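Local coordinates for mannose-6-phosphate isomerase (Helicobacter pylori, PDB 2QH5), which probably makes GDP-mannose from mannose 1-phosphate and GTP, a reaction assigned to the nucleotidyltransferase domain that forms this N-terminal piece of a longer enzyme, at residues V79-E84 / K228-L233; K127-L132 / K258-N263. All blocks are in the same frame, centred on the assembly; numbering follows the deposited sequence.

Contact 1 (V79-E84 / K228-L233)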
ATOM      1  N   VAL A  79     -15.046   4.607   7.607  1.00 68.50           N
ATOM      2  CA  VAL A  79     -14.552   3.979   6.375  1.00 61.75           C
ATOM      3  C   VAL A  79     -14.957   4.766   5.123  1.00 58.86           C
ATOM      4  O   VAL A  79     -16.108   5.176   4.979  1.00 62.47           O
ATOM      5  CB  VAL A  79     -15.072   2.519   6.248  1.00 64.00           C
ATOM      6  CG1 VAL A  79     -14.370   1.761   5.104  1.00 57.84           C
ATOM      7  CG2 VAL A  79     -14.915   1.777   7.565  1.00 62.46           C
ATOM      8  N   GLY A  80     -14.002   4.968   4.222  1.00 54.06           N
ATOM      9  CA  GLY A  80     -14.250   5.661   2.965  1.00 45.09           C
ATOM     10  C   GLY A  80     -13.735   4.840   1.804  1.00 51.83           C
ATOM     11  O   GLY A  80     -12.934   3.921   1.991  1.00 51.85           O
ATOM     12  N   PHE A  81     -14.202   5.169   0.602  1.00 52.82           N
ATOM     13  CA  PHE A  81     -13.789   4.481  -0.616  1.00 39.67           C
ATOM     14  C   PHE A  81     -13.255   5.449  -1.646  1.00 40.84           C
ATOM     15  O   PHE A  81     -13.713   6.577  -1.745  1.00 43.10           O
ATOM     16  CB  PHE A  81     -14.969   3.767  -1.254  1.00 35.59           C
ATOM     17  CG  PHE A  81     -15.227   2.408  -0.698  1.00 42.38           C
ATOM     18  CD1 PHE A  81     -14.822   1.278  -1.397  1.00 42.35           C
ATOM     19  CD2 PHE A  81     -15.887   2.252   0.513  1.00 30.74           C
ATOM     20  CE1 PHE A  81     -15.078   0.003  -0.892  1.00 47.52           C
ATOM     21  CE2 PHE A  81     -16.129   0.990   1.028  1.00 39.83           C
ATOM     22  CZ  PHE A  81     -15.732  -0.138   0.324  1.00 38.97           C
ATOM     23  N   LEU A  82     -12.280   4.989  -2.413  1.00 43.37           N
ATOM     24  CA  LEU A  82     -11.875   5.673  -3.612  1.00 40.04           C
ATOM     25  C   LEU A  82     -12.051   4.675  -4.734  1.00 41.54           C
ATOM     26  O   LEU A  82     -11.331   3.666  -4.813  1.00 38.95           O
ATOM     27  CB  LEU A  82     -10.426   6.130  -3.525  1.00 42.41           C
ATOM     28  CG  LEU A  82      -9.760   6.470  -4.864  1.00 44.62           C
ATOM     29  CD1 LEU A  82     -10.365   7.719  -5.494  1.00 43.21           C
ATOM     30  CD2 LEU A  82      -8.267   6.607  -4.698  1.00 52.54           C
ATOM     31  N   LEU A  83     -13.012   4.963  -5.604  1.00 42.23           N
ATOM     32  CA  LEU A  83     -13.363   4.056  -6.683  1.00 44.59           C
ATOM     33  C   LEU A  83     -12.609   4.358  -7.971  1.00 46.24           C
ATOM     34  O   LEU A  83     -12.412   5.507  -8.349  1.00 47.01           O
ATOM     35  CB  LEU A  83     -14.873   4.050  -6.905  1.00 42.79           C
ATOM     36  CG  LEU A  83     -15.670   3.731  -5.637  1.00 43.74           C
ATOM     37  CD1 LEU A  83     -17.146   3.668  -5.949  1.00 45.64           C
ATOM     38  CD2 LEU A  83     -15.204   2.429  -5.009  1.00 48.64           C
ATOM     39  N   GLU A  84     -12.160   3.309  -8.637  1.00 50.42           N
ATOM     40  CA  GLU A  84     -11.402   3.510  -9.845  1.00 57.09           C
ATOM     41  C   GLU A  84     -12.156   3.000 -11.065  1.00 62.13           C
ATOM     42  O   GLU A  84     -12.725   1.901 -11.053  1.00 59.65           O
ATOM     43  CB  GLU A  84     -10.012   2.887  -9.713  1.00 58.76           C
ATOM     44  CG  GLU A  84      -9.218   3.480  -8.541  1.00 69.90           C
ATOM     45  CD  GLU A  84      -7.726   3.236  -8.628  1.00 71.53           C
ATOM     46  OE1 GLU A  84      -6.963   4.235  -8.621  1.00 66.30           O
ATOM     47  OE2 GLU A  84      -7.324   2.052  -8.700  1.00 67.72           O
ATOM     48  N   LYS A 228     -22.602   5.457   2.225  1.00 80.55           N
ATOM     49  CA  LYS A 228     -21.187   5.805   2.345  1.00 75.28           C
ATOM     50  C   LYS A 228     -20.805   6.957   1.416  1.00 74.39           C
ATOM     51  O   LYS A 228     -21.264   7.020   0.269  1.00 75.00           O
ATOM     52  CB  LYS A 228     -20.299   4.608   2.002  1.00 74.34           C
ATOM     53  CG  LYS A 228     -20.202   3.544   3.069  1.00 75.16           C
ATOM     54  CD  LYS A 228     -19.227   3.924   4.168  1.00 70.14           C
ATOM     55  CE  LYS A 228     -19.193   2.847   5.225  1.00 65.29           C
ATOM     56  NZ  LYS A 228     -19.225   3.431   6.592  1.00 74.58           N
ATOM     57  N   LYS A 229     -19.969   7.862   1.922  1.00 69.00           N
ATOM     58  CA  LYS A 229     -19.299   8.842   1.082  1.00 64.50           C
ATOM     59  C   LYS A 229     -18.264   8.102   0.254  1.00 57.79           C
ATOM     60  O   LYS A 229     -17.485   7.316   0.778  1.00 55.99           O
ATOM     61  CB  LYS A 229     -18.624   9.932   1.913  1.00 65.24           C
ATOM     62  CG  LYS A 229     -17.739  10.894   1.107  1.00 69.10           C
ATOM     63  CD  LYS A 229     -16.968  11.841   2.026  1.00 75.60           C
ATOM     64  CE  LYS A 229     -16.079  12.798   1.242  1.00 84.96           C
ATOM     65  NZ  LYS A 229     -15.063  13.492   2.095  1.00 83.39           N
ATOM     66  N   ILE A 230     -18.295   8.356  -1.046  1.00 51.10           N
ATOM     67  CA  ILE A 230     -17.431   7.726  -2.014  1.00 51.12           C
ATOM     68  C   ILE A 230     -16.738   8.870  -2.715  1.00 44.57           C
ATOM     69  O   ILE A 230     -17.197  10.005  -2.653  1.00 49.16           O
ATOM     70  CB  ILE A 230     -18.283   6.845  -3.001  1.00 56.45           C
ATOM     71  CG1 ILE A 230     -18.130   5.372  -2.656  1.00 61.56           C
ATOM     72  CG2 ILE A 230     -17.927   7.061  -4.479  1.00 53.83           C
ATOM     73  CD1 ILE A 230     -18.388   5.071  -1.205  1.00 72.45           C
ATOM     74  N   ALA A 231     -15.604   8.588  -3.325  1.00 34.68           N
ATOM     75  CA  ALA A 231     -15.005   9.506  -4.266  1.00 40.58           C
ATOM     76  C   ALA A 231     -14.597   8.644  -5.444  1.00 42.21           C
ATOM     77  O   ALA A 231     -14.132   7.527  -5.229  1.00 40.85           O
ATOM     78  CB  ALA A 231     -13.801  10.172  -3.656  1.00 41.34           C
ATOM     79  N   ARG A 232     -14.849   9.104  -6.673  1.00 44.53           N
ATOM     80  CA  ARG A 232     -14.151   8.537  -7.833  1.00 49.85           C
ATOM     81  C   ARG A 232     -13.646   9.585  -8.788  1.00 50.51           C
ATOM     82  O   ARG A 232     -14.022  10.753  -8.704  1.00 51.20           O
ATOM     83  CB  ARG A 232     -14.905   7.411  -8.572  1.00 49.57           C
ATOM     84  CG  ARG A 232     -16.386   7.525  -8.773  1.00 60.27           C
ATOM     85  CD  ARG A 232     -16.757   7.822 -10.222  1.00 69.72           C
ATOM     86  NE  ARG A 232     -16.289   6.864 -11.228  1.00 69.93           N
ATOM     87  CZ  ARG A 232     -16.298   7.114 -12.539  1.00 68.31           C
ATOM     88  NH1 ARG A 232     -16.741   8.278 -12.995  1.00 70.54           N
ATOM     89  NH2 ARG A 232     -15.859   6.212 -13.404  1.00 66.13           N
ATOM     90  N   LEU A 233     -12.757   9.148  -9.670  1.00 57.65           N
ATOM     91  CA  LEU A 233     -12.232   9.987 -10.725  1.00 61.47           C
ATOM     92  C   LEU A 233     -12.690   9.455 -12.076  1.00 63.13           C
ATOM     93  O   LEU A 233     -12.735   8.235 -12.293  1.00 62.57           O
ATOM     94  CB  LEU A 233     -10.702  10.017 -10.697  1.00 62.72           C
ATOM     95  CG  LEU A 233      -9.940  10.222  -9.394  1.00 65.10           C
ATOM     96  CD1 LEU A 233      -9.402   8.891  -8.921  1.00 73.99           C
ATOM     97  CD2 LEU A 233      -8.798  11.187  -9.654  1.00 66.77           C
TER
HETATM   98  O   HOH W   1     -17.877   5.005   8.167  1.00 42.34           O
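Two backbone hydrogen bonds tie A231 between F81 and L83. Its N reaches F81 O at 3.2 Å, bent at the hydrogen (146°) and coming from above the carbonyl plane, whereas L83 N meets A231 O at 2.8 Å, almost straight and nearly along the C=O axis. One residue bonding to both neighbours of its partner is the parallel pattern, here between 79-84 and 230-233, whose axes diverge by 21°. A231 O also receives the CA-H of L82.

On one face, I230 lies beside F81 and points the same way, its CD1 3.7 Å from F81 CB. I230 CG2 lies 3.8 Å from L83 CD1, so one beta-branched side chain spans F81 and L83, which lie two residues apart on the same face. On the other face L82, its CG anti to the backbone N (162°), crosses L233 obliquely, and L82 CD1 lies 3.7 Å from L233 CD1. A231, a small buried residue, has its methyl against L220 and N222.

Where the strands part, K228 bends at chi2 and lays CD 3.5 Å from V79 O; a water then accepts bonds from K228 NZ and V79 N, linking the lysine ammonium to a backbone N-H. R232 leads its guanidinium away from the strand pair to a salt bridge with E60.

Strand 53-59 hydrogen-bonds to the other edge of 79-84, and strand 221-223 runs antiparallel beside 230-233, so both strands lie inside the sheet of this GT-A nucleotidyltransferase domain. Helix 63-69 packs on the F81, I230 and L83 face, where Y63 meets the F81 ring edge-to-face.

Contact 2 (K127-L132 / K258-N263)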
ATOM      1  N   LYS A 127       3.823  -0.801  14.782  1.00 71.73           N
ATOM      2  CA  LYS A 127       4.177   0.243  15.759  1.00 71.43           C
ATOM      3  C   LYS A 127       5.614   0.744  15.610  1.00 65.71           C
ATOM      4  O   LYS A 127       5.893   1.921  15.867  1.00 57.99           O
ATOM      5  CB  LYS A 127       3.876  -0.190  17.199  1.00 74.12           C
ATOM      6  CG  LYS A 127       2.412   0.064  17.595  1.00 88.31           C
ATOM      7  CD  LYS A 127       2.253   0.621  19.018  1.00 93.46           C
ATOM      8  CE  LYS A 127       1.793  -0.446  20.014  1.00100.20           C
ATOM      9  NZ  LYS A 127       2.855  -1.436  20.377  1.00100.81           N
ATOM     10  N   LYS A 128       6.502  -0.153  15.178  1.00 63.36           N
ATOM     11  CA  LYS A 128       7.870   0.201  14.800  1.00 65.81           C
ATOM     12  C   LYS A 128       7.865   1.128  13.584  1.00 66.86           C
ATOM     13  O   LYS A 128       8.409   2.236  13.637  1.00 72.13           O
ATOM     14  CB  LYS A 128       8.700  -1.052  14.489  1.00 66.25           C
ATOM     15  CG  LYS A 128       9.186  -1.842  15.700  1.00 63.58           C
ATOM     16  CD  LYS A 128      10.070  -3.005  15.246  1.00 67.88           C
ATOM     17  CE  LYS A 128      10.748  -3.714  16.411  1.00 70.29           C
ATOM     18  NZ  LYS A 128       9.868  -4.737  17.045  1.00 78.52           N
ATOM     19  N   ALA A 129       7.231   0.674  12.498  1.00 63.21           N
ATOM     20  CA  ALA A 129       7.132   1.441  11.249  1.00 52.07           C
ATOM     21  C   ALA A 129       6.556   2.835  11.454  1.00 51.49           C
ATOM     22  O   ALA A 129       7.018   3.793  10.833  1.00 52.82           O
ATOM     23  CB  ALA A 129       6.315   0.694  10.249  1.00 50.46           C
ATOM     24  N   ILE A 130       5.550   2.938  12.325  1.00 50.12           N
ATOM     25  CA  ILE A 130       4.954   4.220  12.688  1.00 54.63           C
ATOM     26  C   ILE A 130       5.984   5.167  13.298  1.00 61.25           C
ATOM     27  O   ILE A 130       6.013   6.361  12.972  1.00 67.10           O
ATOM     28  CB  ILE A 130       3.784   4.035  13.683  1.00 55.51           C
ATOM     29  CG1 ILE A 130       2.632   3.258  13.033  1.00 58.80           C
ATOM     30  CG2 ILE A 130       3.293   5.384  14.212  1.00 57.26           C
ATOM     31  CD1 ILE A 130       1.893   4.024  11.953  1.00 65.47           C
ATOM     32  N   ASP A 131       6.830   4.633  14.177  1.00 66.96           N
ATOM     33  CA  ASP A 131       7.816   5.459  14.869  1.00 65.81           C
ATOM     34  C   ASP A 131       8.842   6.028  13.888  1.00 61.12           C
ATOM     35  O   ASP A 131       9.137   7.228  13.931  1.00 57.59           O
ATOM     36  CB  ASP A 131       8.488   4.692  16.010  1.00 71.63           C
ATOM     37  CG  ASP A 131       9.095   5.621  17.055  1.00 86.92           C
ATOM     38  OD1 ASP A 131       8.324   6.354  17.723  1.00 91.39           O
ATOM     39  OD2 ASP A 131      10.340   5.620  17.205  1.00 90.50           O
ATOM     40  N   LEU A 132       9.340   5.178  12.985  1.00 55.81           N
ATOM     41  CA  LEU A 132      10.231   5.611  11.892  1.00 55.32           C
ATOM     42  C   LEU A 132       9.596   6.653  10.976  1.00 58.67           C
ATOM     43  O   LEU A 132      10.271   7.578  10.520  1.00 61.66           O
ATOM     44  CB  LEU A 132      10.682   4.420  11.045  1.00 53.28           C
ATOM     45  CG  LEU A 132      11.578   3.373  11.698  1.00 52.98           C
ATOM     46  CD1 LEU A 132      11.666   2.113  10.846  1.00 52.27           C
ATOM     47  CD2 LEU A 132      12.954   3.954  11.967  1.00 50.67           C
ATOM     48  N   LYS A 258      13.708   3.212   5.203  1.00 55.78           N
ATOM     49  CA  LYS A 258      14.077   2.227   6.225  1.00 54.61           C
ATOM     50  C   LYS A 258      13.243   0.951   6.106  1.00 54.35           C
ATOM     51  O   LYS A 258      12.201   0.941   5.463  1.00 57.85           O
ATOM     52  CB  LYS A 258      13.954   2.821   7.632  1.00 56.60           C
ATOM     53  CG  LYS A 258      14.911   3.983   7.916  1.00 56.21           C
ATOM     54  CD  LYS A 258      16.360   3.530   8.006  1.00 55.06           C
ATOM     55  CE  LYS A 258      17.255   4.654   8.499  1.00 59.41           C
ATOM     56  NZ  LYS A 258      17.822   5.449   7.387  1.00 64.02           N
ATOM     57  N   MET A 259      13.701  -0.126   6.726  1.00 54.99           N
ATOM     58  CA  MET A 259      13.012  -1.404   6.628  1.00 55.80           C
ATOM     59  C   MET A 259      12.631  -1.912   8.017  1.00 62.66           C
ATOM     60  O   MET A 259      13.288  -1.584   9.005  1.00 67.97           O
ATOM     61  CB  MET A 259      13.906  -2.426   5.926  1.00 54.45           C
ATOM     62  CG  MET A 259      13.164  -3.602   5.315  1.00 57.80           C
ATOM     63  SD  MET A 259      14.263  -4.940   4.824  1.00 53.89           S
ATOM     64  CE  MET A 259      14.379  -5.787   6.393  1.00 67.37           C
ATOM     65  N   VAL A 260      11.548  -2.683   8.086  1.00 64.92           N
ATOM     66  CA  VAL A 260      11.160  -3.422   9.292  1.00 65.10           C
ATOM     67  C   VAL A 260      10.866  -4.861   8.860  1.00 70.08           C
ATOM     68  O   VAL A 260      10.167  -5.072   7.878  1.00 72.84           O
ATOM     69  CB  VAL A 260       9.915  -2.801   9.981  1.00 61.43           C
ATOM     70  CG1 VAL A 260       9.576  -3.538  11.269  1.00 60.91           C
ATOM     71  CG2 VAL A 260      10.137  -1.331  10.280  1.00 53.76           C
ATOM     72  N   GLU A 261      11.409  -5.846   9.571  1.00 76.70           N
ATOM     73  CA  GLU A 261      11.215  -7.254   9.196  1.00 82.92           C
ATOM     74  C   GLU A 261       9.806  -7.760   9.498  1.00 86.41           C
ATOM     75  O   GLU A 261       9.269  -7.526  10.583  1.00 88.88           O
ATOM     76  CB  GLU A 261      12.229  -8.153   9.906  1.00 84.85           C
ATOM     77  CG  GLU A 261      13.683  -7.850   9.597  1.00 87.01           C
ATOM     78  CD  GLU A 261      14.629  -8.471  10.608  1.00 87.45           C
ATOM     79  OE1 GLU A 261      14.391  -9.627  11.019  1.00 82.98           O
ATOM     80  OE2 GLU A 261      15.611  -7.800  10.993  1.00 90.28           O
ATOM     81  N   LEU A 262       9.212  -8.448   8.528  1.00 92.22           N
ATOM     82  CA  LEU A 262       7.924  -9.107   8.730  1.00 99.44           C
ATOM     83  C   LEU A 262       8.105 -10.605   8.935  1.00105.86           C
ATOM     84  O   LEU A 262       8.312 -11.362   7.979  1.00106.27           O
ATOM     85  CB  LEU A 262       6.958  -8.834   7.571  1.00 97.60           C
ATOM     86  CG  LEU A 262       5.926  -7.718   7.762  1.00 99.15           C
ATOM     87  CD1 LEU A 262       5.136  -7.497   6.485  1.00 99.57           C
ATOM     88  CD2 LEU A 262       4.982  -8.027   8.916  1.00 97.62           C
ATOM     89  N   ASN A 263       8.041 -11.019  10.197  1.00112.02           N
ATOM     90  CA  ASN A 263       8.112 -12.426  10.560  1.00116.88           C
ATOM     91  C   ASN A 263       6.758 -12.834  11.119  1.00117.60           C
ATOM     92  O   ASN A 263       6.595 -12.988  12.333  1.00117.13           O
ATOM     93  CB  ASN A 263       9.218 -12.656  11.595  1.00118.78           C
ATOM     94  CG  ASN A 263      10.403 -11.721  11.406  1.00121.19           C
ATOM     95  OD1 ASN A 263      10.897 -11.541  10.293  1.00123.51           O
ATOM     96  ND2 ASN A 263      10.863 -11.120  12.499  1.00122.50           N
TER
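Residues 127-132 of helix 119-134 run nearly antiparallel to residues 258-261 of strand 257-261: the axes of these segments make 168° and approach to 8.9 Å, with no hydrogen bond between the segments. This is helix-on-sheet packing in the alpha/beta GT-A nucleotidyltransferase domain, and apolar side chains fill the gap.

V260 carries the strand side of the contact. It projects from its strand toward the helix, and the beta-branch spreads two methyls along it: CG1, anti to the backbone N (-177°), goes to K128, and CG2 to A129 and L132. A129 suits the place because a lone methyl lets the backbone come close; its CB lies 4.3 Å from V260 CG2. L132, one helical turn after K128, reaches further and crosses V260 obliquely. K128 serves by its aliphatic part, CD at 4.0 Å from V260 CG1, while the end of its chain leads away from the strand, as fits an exposed lysine at the border of an apolar patch.

K258 behaves likewise, giving only its CB before bending away at chi2; its NZ has a long, weak ion pair with D162. M259 points to the far side of the strand, where Y185 and V163 receive it. Strand 138-144 pairs in parallel with 257-261, and its V139 touches A129, L132 and V260. L132 CD1 is the meeting point, a single methyl lying 3.8 Å from V260 CG2 and 4.0 Å from K258 CB.

How the contacts relate
Both contacts reach the same mixed sheet from opposite sides of the chain's centre, with nearest atoms about 17 Å apart and no touch between them. Contact 1 is strand on strand, so two main-chain hydrogen bonds link the strands and apolar side chains pack on both faces. Contact 2 is helix on strand, without a hydrogen bond across it, and buries 199 Å² against 502 Å². Each is partly buried, with apolar residues in the middle; the lysines of contact 2 lend carbon atoms, whereas K228 in contact 1 meets a backbone oxygen and a water. Their segments alternate along the chain, so each contact joins residues far apart in sequence within one nucleotidyltransferase domain.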